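PDB 1SKZ: antistasin from Haementeria officinalis, which potently inhibits the serine protease factor Xa of the blood coagulation cascade and binds heparin. Local coordinates for residues 39-42 with 48-51; 41-46 with 52-57; 79-84 with 99-104; 95-100 with 105-110. All coordinates share one frame; numbering follows the deposited sequence.

Contact 1 of 4, residues 39-42 with 48-51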
# COMPACT_ATOMS: atom_id res chain seq x y z
N HIS A 39 -1.55 2.93 13.92
CA HIS A 39 -1.52 1.48 13.84
C HIS A 39 -0.49 0.91 12.89
O HIS A 39 -0.61 -0.23 12.48
CB HIS A 39 -2.89 0.91 13.47
CG HIS A 39 -3.99 1.35 14.37
ND1 HIS A 39 -4.00 1.05 15.72
CD2 HIS A 39 -5.09 2.09 14.14
CE1 HIS A 39 -5.07 1.58 16.27
NE2 HIS A 39 -5.75 2.22 15.33
N GLY A 40 0.51 1.69 12.51
CA GLY A 40 1.45 1.22 11.51
C GLY A 40 1.01 1.35 10.04
O GLY A 40 -0.10 1.71 9.73
N PHE A 41 1.91 0.99 9.15
CA PHE A 41 1.71 1.03 7.71
C PHE A 41 1.05 -0.23 7.20
O PHE A 41 1.26 -1.30 7.72
CB PHE A 41 3.07 1.17 7.00
CG PHE A 41 3.74 2.50 7.23
CD1 PHE A 41 3.14 3.69 6.79
CD2 PHE A 41 4.96 2.58 7.89
CE1 PHE A 41 3.72 4.92 6.99
CE2 PHE A 41 5.57 3.84 8.10
CZ PHE A 41 4.92 5.02 7.64
N GLN A 42 0.20 -0.06 6.20
CA GLN A 42 -0.36 -1.17 5.44
C GLN A 42 0.72 -1.91 4.70
O GLN A 42 1.80 -1.37 4.46
CB GLN A 42 -1.43 -0.67 4.46
CG GLN A 42 -2.56 -0.03 5.23
CD GLN A 42 -3.83 0.12 4.43
OE1 GLN A 42 -4.14 -0.70 3.55
NE2 GLN A 42 -4.57 1.19 4.71
N CYS A 48 5.33 -6.25 1.88
CA CYS A 48 6.01 -4.95 1.99
C CYS A 48 5.12 -3.77 2.44
O CYS A 48 4.02 -3.55 1.91
CB CYS A 48 6.68 -4.59 0.65
SG CYS A 48 7.91 -5.80 0.09
N GLU A 49 5.62 -3.01 3.42
CA GLU A 49 5.00 -1.75 3.87
C GLU A 49 4.97 -0.66 2.78
O GLU A 49 5.90 -0.55 1.96
CB GLU A 49 5.72 -1.19 5.11
CG GLU A 49 5.33 -1.92 6.38
CD GLU A 49 5.97 -1.36 7.64
OE1 GLU A 49 7.03 -0.75 7.52
OE2 GLU A 49 5.42 -1.56 8.75
N PHE A 50 3.91 0.12 2.78
CA PHE A 50 3.84 1.28 1.93
C PHE A 50 3.20 2.37 2.74
O PHE A 50 2.58 2.07 3.79
CB PHE A 50 3.05 0.96 0.67
CG PHE A 50 3.73 -0.01 -0.21
CD1 PHE A 50 4.94 0.32 -0.82
CD2 PHE A 50 3.29 -1.35 -0.26
CE1 PHE A 50 5.74 -0.66 -1.45
CE2 PHE A 50 4.05 -2.34 -0.88
CZ PHE A 50 5.28 -2.00 -1.48
N CYS A 51 3.30 3.61 2.24
CA CYS A 51 2.90 4.79 3.02
C CYS A 51 1.40 5.05 3.00
O CYS A 51 0.92 6.06 2.47
CB CYS A 51 3.65 6.04 2.52
SG CYS A 51 3.40 7.45 3.64
O HOH W 1 4.26 -0.11 10.36
O HOH W 2 2.93 -2.75 9.00
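F41 and E49 each hold CG anti to their own carbonyl carbon (chi1 -68° and -77°), which sets E49 CG against F41 CB at 3.9 Å, the two side chains crossing at about a right angle. Beyond CG, E49 runs extended and carries its carboxylate past F41 toward two waters. The pair sits where the chain doubles back from strand 41-43 to strand 49-50, in the small, disulfide-rich first antistasin-like domain. The carboxylate stands steeply to the ring, 77° between the planes. Its OE2 accepts hydrogen bonds from both waters, one of which also accepts from F41 N, while the other also donates to F41 O; one carboxylate oxygen thus serves both polar backbone atoms of F41. One direct hydrogen bond joins the backbones, F50 N to Q42 O at 3.1 Å, and the same oxygen meets E49 CA at 3.3 Å in a CA-H...O contact. On its other flank the F41 ring meets C51, whose SG stands obliquely, 5.4 Å from the ring centroid. C51 is disulfide-bonded to C33 and packs on V35 of the reactive bond, while the F50 ring stacks on F50 of the second subunit. F50 O closes in on F41 CB, at 3.4 Å.

Contact 2 of 4, residues 41-46 with 52-57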
# COMPACT_ATOMS: atom_id res chain seq x y z
N PHE A 41 1.91 0.99 9.15
CA PHE A 41 1.71 1.03 7.71
C PHE A 41 1.05 -0.23 7.20
O PHE A 41 1.26 -1.30 7.72
CB PHE A 41 3.07 1.17 7.00
CG PHE A 41 3.74 2.50 7.23
CD1 PHE A 41 3.14 3.69 6.79
CD2 PHE A 41 4.96 2.58 7.89
CE1 PHE A 41 3.72 4.92 6.99
CE2 PHE A 41 5.57 3.84 8.10
CZ PHE A 41 4.92 5.02 7.64
N GLN A 42 0.20 -0.06 6.20
CA GLN A 42 -0.36 -1.17 5.44
C GLN A 42 0.72 -1.91 4.70
O GLN A 42 1.80 -1.37 4.46
CB GLN A 42 -1.43 -0.67 4.46
CG GLN A 42 -2.56 -0.03 5.23
CD GLN A 42 -3.83 0.12 4.43
OE1 GLN A 42 -4.14 -0.70 3.55
NE2 GLN A 42 -4.57 1.19 4.71
N ARG A 43 0.47 -3.17 4.40
CA ARG A 43 1.42 -3.92 3.61
C ARG A 43 0.73 -4.44 2.36
O ARG A 43 -0.47 -4.71 2.38
CB ARG A 43 2.01 -5.09 4.43
CG ARG A 43 2.91 -4.62 5.59
CD ARG A 43 3.74 -5.75 6.13
NE ARG A 43 4.55 -5.36 7.28
CZ ARG A 43 5.88 -5.28 7.27
NH1 ARG A 43 6.56 -5.60 6.17
NH2 ARG A 43 6.50 -4.86 8.35
N SER A 44 1.50 -4.61 1.29
CA SER A 44 1.05 -5.46 0.19
C SER A 44 0.87 -6.90 0.67
O SER A 44 1.39 -7.31 1.73
CB SER A 44 2.07 -5.42 -0.96
OG SER A 44 3.32 -5.91 -0.54
N ARG A 45 0.06 -7.65 -0.06
CA ARG A 45 -0.22 -9.05 0.31
C ARG A 45 1.06 -9.90 0.21
O ARG A 45 1.08 -11.04 0.72
CB ARG A 45 -1.30 -9.65 -0.58
CG ARG A 45 -0.97 -9.66 -2.07
CD ARG A 45 -1.84 -10.67 -2.75
NE ARG A 45 -3.19 -10.17 -3.02
CZ ARG A 45 -4.24 -10.93 -3.27
NH1 ARG A 45 -4.05 -12.04 -3.96
NH2 ARG A 45 -5.45 -10.37 -3.35
N TYR A 46 2.07 -9.40 -0.51
CA TYR A 46 3.37 -10.10 -0.55
C TYR A 46 4.34 -9.64 0.51
O TYR A 46 5.46 -10.11 0.52
CB TYR A 46 4.00 -9.99 -1.94
CG TYR A 46 3.31 -10.91 -2.96
CD1 TYR A 46 3.50 -12.31 -2.91
CD2 TYR A 46 2.39 -10.40 -3.90
CE1 TYR A 46 2.80 -13.16 -3.74
CE2 TYR A 46 1.68 -11.26 -4.75
CZ TYR A 46 1.88 -12.65 -4.66
OH TYR A 46 1.16 -13.52 -5.45
N LYS A 52 0.65 4.16 3.64
CA LYS A 52 -0.77 4.37 3.92
C LYS A 52 -0.96 3.78 5.32
O LYS A 52 -0.54 2.63 5.55
CB LYS A 52 -1.62 3.58 2.90
CG LYS A 52 -3.16 3.77 3.06
CD LYS A 52 -3.98 3.11 1.94
CE LYS A 52 -5.29 3.88 1.70
NZ LYS A 52 -4.99 5.13 0.82
N CYS A 53 -1.67 4.47 6.20
CA CYS A 53 -1.93 3.95 7.55
C CYS A 53 -3.02 2.87 7.62
O CYS A 53 -3.99 2.90 6.87
CB CYS A 53 -2.30 5.09 8.48
SG CYS A 53 -1.07 6.43 8.54
N ARG A 54 -2.73 1.82 8.39
CA ARG A 54 -3.71 0.79 8.75
C ARG A 54 -4.88 1.43 9.46
O ARG A 54 -4.70 2.29 10.33
CB ARG A 54 -3.09 -0.21 9.74
CG ARG A 54 -2.23 -1.27 9.13
CD ARG A 54 -1.88 -2.29 10.19
NE ARG A 54 -0.64 -2.92 9.79
CZ ARG A 54 -0.59 -4.05 9.08
NH1 ARG A 54 -1.68 -4.82 9.03
NH2 ARG A 54 0.58 -4.48 8.60
N LEU A 55 -6.07 0.88 9.25
CA LEU A 55 -7.23 1.38 9.95
C LEU A 55 -7.40 0.74 11.34
O LEU A 55 -7.82 1.41 12.27
CB LEU A 55 -8.49 1.21 9.07
CG LEU A 55 -8.62 1.93 7.69
CD1 LEU A 55 -8.20 3.37 7.77
CD2 LEU A 55 -7.74 1.23 6.66
N GLU A 56 -6.85 -0.45 11.55
CA GLU A 56 -6.91 -1.13 12.85
C GLU A 56 -5.57 -1.82 13.12
O GLU A 56 -4.73 -1.92 12.22
CB GLU A 56 -8.03 -2.17 12.86
CG GLU A 56 -9.39 -1.67 12.34
CD GLU A 56 -10.18 -0.85 13.36
OE1 GLU A 56 -10.43 -1.36 14.47
OE2 GLU A 56 -10.63 0.28 13.03
N PRO A 57 -5.28 -2.20 14.39
CA PRO A 57 -3.97 -2.83 14.63
C PRO A 57 -3.81 -4.26 14.04
O PRO A 57 -4.81 -4.92 13.73
CB PRO A 57 -3.82 -2.80 16.17
CG PRO A 57 -5.22 -2.64 16.71
CD PRO A 57 -5.98 -1.86 15.65
O HOH W 2 2.93 -2.75 9.00
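Q42 NE2 gives a short, straight hydrogen bond to C53 O, 2.8 Å long with 171° at the hydrogen. The acceptor lies in the plane of the Q42 amide, whereas NE2 approaches C53 O from well above the carbonyl plane; the bond is in plane for the amide but not for the carbonyl it reaches. K52 braces the same group: its CG stands anti to the backbone N (chi1 -178°), which carries the aliphatic chain alongside the glutamine, both pointing the same way, with K52 CG 3.4 Å from Q42 NE2. L55 CD2 touches that nitrogen too, at 3.7 Å. The backbones are tied by Q42 N to K52 O, 2.9 Å and almost perfectly straight. Next to it F41 and C53 form an antiparallel, non-hydrogen-bonded pair whose side chains diverge. R54 reaches back along the outside of this pairing, its NE 3.2 Å from F41 O. A water that donates to F41 O accepts from R54 NH2 at 2.9 Å, in the plane of the guanidinium and at its edge. R43 CG packs 3.8 Å from R54 NH2, and the two guanidinium planes are inclined at 43°; the R43 head is occupied elsewhere, its NH1 bonding to G47 O and C19 O. K52 NZ leaves the contact to bond R43 O of the second subunit. Strand 41-43 thus faces a single returning chain, which comes from strand 49-50 round the corner at C51 and K52, while beyond it Y46 OH bonds R98 N of strand 96-98.

Contact 3 of 4, residues 79-84 with 99-104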
# COMPACT_ATOMS: atom_id res chain seq x y z
N LYS A 79 -2.95 -14.21 12.16
CA LYS A 79 -4.11 -15.03 12.49
C LYS A 79 -3.91 -16.36 11.78
O LYS A 79 -3.05 -16.47 10.91
CB LYS A 79 -5.42 -14.38 12.01
CG LYS A 79 -5.70 -13.07 12.68
CD LYS A 79 -6.98 -12.43 12.16
CE LYS A 79 -7.51 -11.42 13.20
NZ LYS A 79 -8.68 -10.59 12.70
N CYS A 80 -4.72 -17.34 12.16
CA CYS A 80 -4.55 -18.70 11.68
C CYS A 80 -5.24 -18.86 10.35
O CYS A 80 -6.16 -19.65 10.19
CB CYS A 80 -5.08 -19.70 12.74
SG CYS A 80 -4.11 -19.70 14.28
N ASP A 81 -4.75 -18.11 9.36
CA ASP A 81 -5.44 -17.94 8.09
C ASP A 81 -5.06 -18.95 7.02
O ASP A 81 -5.79 -19.14 6.05
CB ASP A 81 -5.19 -16.52 7.56
CG ASP A 81 -6.08 -15.46 8.24
OD1 ASP A 81 -7.22 -15.77 8.64
OD2 ASP A 81 -5.62 -14.31 8.38
N CYS A 82 -3.86 -19.52 7.12
CA CYS A 82 -3.32 -20.35 6.05
C CYS A 82 -3.50 -21.84 6.27
O CYS A 82 -3.35 -22.34 7.38
CB CYS A 82 -1.84 -20.06 5.84
SG CYS A 82 -1.44 -18.31 5.63
N LYS A 83 -3.89 -22.53 5.21
CA LYS A 83 -3.84 -23.98 5.19
C LYS A 83 -2.39 -24.41 5.41
O LYS A 83 -1.49 -23.97 4.66
CB LYS A 83 -4.28 -24.49 3.84
CG LYS A 83 -5.77 -24.57 3.65
CD LYS A 83 -6.04 -25.59 2.56
CE LYS A 83 -7.29 -25.26 1.81
NZ LYS A 83 -8.41 -25.72 2.62
N ILE A 84 -2.19 -25.39 6.30
CA ILE A 84 -0.87 -26.02 6.47
C ILE A 84 -0.43 -26.80 5.23
O ILE A 84 0.71 -26.67 4.78
CB ILE A 84 -0.87 -26.97 7.68
CG1 ILE A 84 -1.12 -26.16 8.96
CG2 ILE A 84 0.49 -27.71 7.76
CD1 ILE A 84 -1.21 -27.03 10.24
N ASP A 99 -2.65 -15.09 -1.48
CA ASP A 99 -3.94 -14.43 -1.42
C ASP A 99 -3.89 -13.16 -0.55
O ASP A 99 -2.83 -12.75 -0.06
CB ASP A 99 -5.03 -15.43 -0.95
CG ASP A 99 -4.84 -15.94 0.51
OD1 ASP A 99 -4.16 -15.31 1.34
OD2 ASP A 99 -5.50 -16.94 0.86
N LYS A 100 -5.03 -12.52 -0.37
CA LYS A 100 -5.06 -11.27 0.37
C LYS A 100 -4.68 -11.40 1.88
O LYS A 100 -4.46 -10.39 2.58
CB LYS A 100 -6.45 -10.68 0.23
CG LYS A 100 -7.55 -11.41 0.98
CD LYS A 100 -8.78 -10.50 1.09
CE LYS A 100 -9.89 -11.13 1.94
NZ LYS A 100 -10.89 -10.09 2.34
N LEU A 101 -4.62 -12.63 2.40
CA LEU A 101 -4.21 -12.86 3.79
C LEU A 101 -2.74 -13.24 3.83
O LEU A 101 -2.23 -13.60 4.92
CB LEU A 101 -5.07 -13.96 4.43
CG LEU A 101 -6.60 -13.74 4.33
CD1 LEU A 101 -7.39 -14.91 4.89
CD2 LEU A 101 -6.94 -12.46 5.05
N GLY A 102 -2.08 -13.19 2.66
CA GLY A 102 -0.67 -13.53 2.53
C GLY A 102 -0.35 -15.03 2.53
O GLY A 102 0.76 -15.44 2.87
N CYS A 103 -1.33 -15.84 2.15
CA CYS A 103 -1.18 -17.29 2.19
C CYS A 103 -0.93 -17.80 0.79
O CYS A 103 -1.67 -17.48 -0.14
CB CYS A 103 -2.46 -17.93 2.74
SG CYS A 103 -2.92 -17.51 4.46
N GLU A 104 0.05 -18.67 0.64
CA GLU A 104 0.26 -19.34 -0.64
C GLU A 104 -0.85 -20.28 -0.99
O GLU A 104 -1.44 -20.93 -0.10
CB GLU A 104 1.59 -20.11 -0.67
CG GLU A 104 2.78 -19.20 -0.57
CD GLU A 104 4.08 -19.92 -0.80
OE1 GLU A 104 4.23 -21.04 -0.25
OE2 GLU A 104 4.95 -19.36 -1.51
O HOH W 3 -6.14 -18.40 3.12
O HOH W 4 -1.11 -21.66 2.84
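C82 and C103 are joined by a disulfide, SG to SG 2.0 Å, that ties strand 82-83 to the turn ahead of strand 104-105. C82 sits in a classic beta bulge, sharing with D81 the single opposite residue M72 of strand 71-72. This is the tight part. Both sulfurs lie anti to their carbonyl carbons (chi1 -51° for C82, -62° for C103), and a chi3 of -82° completes the bridge. Beside it C103 SG also packs against the D81 backbone, 3.6 Å from its carbonyl carbon. L101 adds the one apolar side chain that reaches over: it crosses D81 at about a right angle and sets CD1 3.6 Å from D81 CG. The aspartate's OD2 turns elsewhere, to T77 OG1.

The rest is loose. No direct hydrogen bond passes between 79-84 and 99-104; instead waters span them. One donates to D81 O and, at 2.8 Å, to D99 OD2; another donates to K83 O and E104 O.

The turn facing the strand is held from within. D99 to G102 form a type I beta turn, its last residue G102 having a positive phi. D99 closes an Asx turn: its OD1 accepts both L101 N, at 2.9 Å, and C103 N, at 3.0 Å, the two donors arriving from opposite faces of the carboxylate.

Contact 4 of 4, residues 95-100 with 105-110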
# COMPACT_ATOMS: atom_id res chain seq x y z
N GLY A 95 7.38 -18.71 -8.44
CA GLY A 95 6.81 -19.21 -7.20
C GLY A 95 5.31 -19.03 -7.14
O GLY A 95 4.69 -18.43 -8.04
N LEU A 96 4.72 -19.49 -6.04
CA LEU A 96 3.27 -19.58 -5.91
C LEU A 96 2.60 -18.22 -5.57
O LEU A 96 3.14 -17.38 -4.82
CB LEU A 96 2.90 -20.62 -4.84
CG LEU A 96 3.14 -22.14 -5.04
CD1 LEU A 96 2.85 -22.87 -3.75
CD2 LEU A 96 2.31 -22.71 -6.18
N LYS A 97 1.36 -18.07 -6.00
CA LYS A 97 0.59 -16.87 -5.65
C LYS A 97 0.31 -16.87 -4.15
O LYS A 97 0.08 -17.93 -3.56
CB LYS A 97 -0.76 -16.85 -6.42
CG LYS A 97 -0.64 -16.62 -7.92
CD LYS A 97 -2.05 -16.56 -8.56
CE LYS A 97 -2.00 -16.36 -10.09
NZ LYS A 97 -3.37 -16.58 -10.70
N ARG A 98 0.21 -15.68 -3.58
CA ARG A 98 -0.40 -15.49 -2.26
C ARG A 98 -1.75 -14.78 -2.41
O ARG A 98 -1.96 -13.99 -3.34
CB ARG A 98 0.52 -14.67 -1.34
CG ARG A 98 1.79 -15.40 -1.06
CD ARG A 98 2.57 -14.72 -0.02
NE ARG A 98 3.85 -15.39 0.24
CZ ARG A 98 4.00 -16.42 1.08
NH1 ARG A 98 3.03 -16.79 1.90
NH2 ARG A 98 5.18 -17.01 1.13
N ASP A 99 -2.65 -15.09 -1.48
CA ASP A 99 -3.94 -14.43 -1.42
C ASP A 99 -3.89 -13.16 -0.55
O ASP A 99 -2.83 -12.75 -0.06
CB ASP A 99 -5.03 -15.43 -0.95
CG ASP A 99 -4.84 -15.94 0.51
OD1 ASP A 99 -4.16 -15.31 1.34
OD2 ASP A 99 -5.50 -16.94 0.86
N LYS A 100 -5.03 -12.52 -0.37
CA LYS A 100 -5.06 -11.27 0.37
C LYS A 100 -4.68 -11.40 1.88
O LYS A 100 -4.46 -10.39 2.58
CB LYS A 100 -6.45 -10.68 0.23
CG LYS A 100 -7.55 -11.41 0.98
CD LYS A 100 -8.78 -10.50 1.09
CE LYS A 100 -9.89 -11.13 1.94
NZ LYS A 100 -10.89 -10.09 2.34
N TYR A 105 -1.18 -20.32 -2.27
CA TYR A 105 -2.08 -21.34 -2.78
C TYR A 105 -1.60 -21.81 -4.13
O TYR A 105 -0.58 -21.34 -4.62
CB TYR A 105 -3.54 -20.84 -2.82
CG TYR A 105 -3.80 -19.63 -3.74
CD1 TYR A 105 -3.48 -18.34 -3.33
CD2 TYR A 105 -4.40 -19.80 -4.99
CE1 TYR A 105 -3.76 -17.24 -4.14
CE2 TYR A 105 -4.68 -18.72 -5.79
CZ TYR A 105 -4.36 -17.45 -5.36
OH TYR A 105 -4.67 -16.37 -6.15
N CYS A 106 -2.21 -22.89 -4.60
CA CYS A 106 -1.66 -23.66 -5.70
C CYS A 106 -1.93 -23.09 -7.10
O CYS A 106 -2.63 -23.69 -7.92
CB CYS A 106 -2.16 -25.09 -5.60
SG CYS A 106 -1.14 -26.27 -6.50
N GLU A 107 -1.31 -21.93 -7.35
CA GLU A 107 -1.30 -21.26 -8.66
C GLU A 107 0.03 -20.50 -8.79
O GLU A 107 0.56 -19.98 -7.82
CB GLU A 107 -2.47 -20.28 -8.81
CG GLU A 107 -3.76 -20.95 -9.17
CD GLU A 107 -4.95 -19.99 -9.16
OE1 GLU A 107 -4.80 -18.87 -9.71
OE2 GLU A 107 -6.06 -20.36 -8.66
N CYS A 108 0.65 -20.63 -9.96
CA CYS A 108 1.93 -19.98 -10.19
C CYS A 108 1.71 -18.50 -10.36
O CYS A 108 0.75 -18.08 -11.03
CB CYS A 108 2.61 -20.53 -11.44
SG CYS A 108 3.08 -22.28 -11.29
N ARG A 109 2.63 -17.72 -9.80
CA ARG A 109 2.62 -16.28 -10.01
C ARG A 109 2.84 -16.03 -11.47
O ARG A 109 3.81 -16.55 -12.05
CB ARG A 109 3.74 -15.60 -9.21
CG ARG A 109 3.42 -15.34 -7.76
CD ARG A 109 4.54 -14.62 -7.08
NE ARG A 109 4.42 -13.17 -7.17
CZ ARG A 109 5.14 -12.31 -6.45
NH1 ARG A 109 6.02 -12.77 -5.55
NH2 ARG A 109 4.96 -10.99 -6.58
N PRO A 110 1.99 -15.20 -12.08
CA PRO A 110 2.17 -14.77 -13.48
C PRO A 110 3.44 -13.94 -13.62
O PRO A 110 4.26 -14.24 -14.51
CB PRO A 110 0.90 -13.94 -13.76
CG PRO A 110 -0.09 -14.36 -12.67
CD PRO A 110 0.79 -14.60 -11.48
O HOH W 5 -3.42 -13.90 -6.19
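Backbone hydrogen bonds form the first group: G95 O accepts from R109 N at 2.8 Å, E107 O from K97 N at 2.8 Å, and K97 O from Y105 N at 3.0 Å. The first two flank L96 and C108, an antiparallel, non-hydrogen-bonded pair; the third lies beyond the corner at C106-E107. Charge supplies the second. K97 runs out extended and its NZ makes a salt bridge to E107 OE1, 2.9 Å, nearly along the C-O bond. Packing is the third. Y105 has CG between its backbone N and carbonyl carbon (chi1 62°), folding the ring back over strand 96-98; K97 CB lies above it in an off-centre CH-pi contact, 4.2 Å from the centroid, while D99 N meets the ring edge, 3.6 Å from CE1. P110 CD touches K97 CE at 3.6 Å. A water joins Y105 OH to R98 O. K97 to K100 belong to a predicted heparin-binding site, so the salt bridge would temper one of its charges. The chain after strand 104-105 is tied by C106-C88 and C108-C92 to the region of the reactive bond R89-K90, and strand 96-98 pairs with it; R109 makes a cation-pi contact with Y46, beyond strand 41-43.

Contacts 1 and 2 share F41 and Q42 and follow one another along the same edge of strand 41-43, either side of the corner at 51-52; contact 1 is partly buried, contact 2 a surface contact. Contact 4, also at the surface, repeats the scheme in the second domain: L96 pairs with C108 as F41 does with C53, but there a salt bridge and a tyrosine ring take up the side-chain contacts, where contact 2 has an amide-to-carbonyl hydrogen bond. Contact 3, partly buried, relies on a covalent bridge and waters and shares D99 and K100 with contact 4. The domains meet where Y46 and R45 of contact 2 reach the 97-100 backbone. Contacts 1, 2 and 4 touch the second subunit.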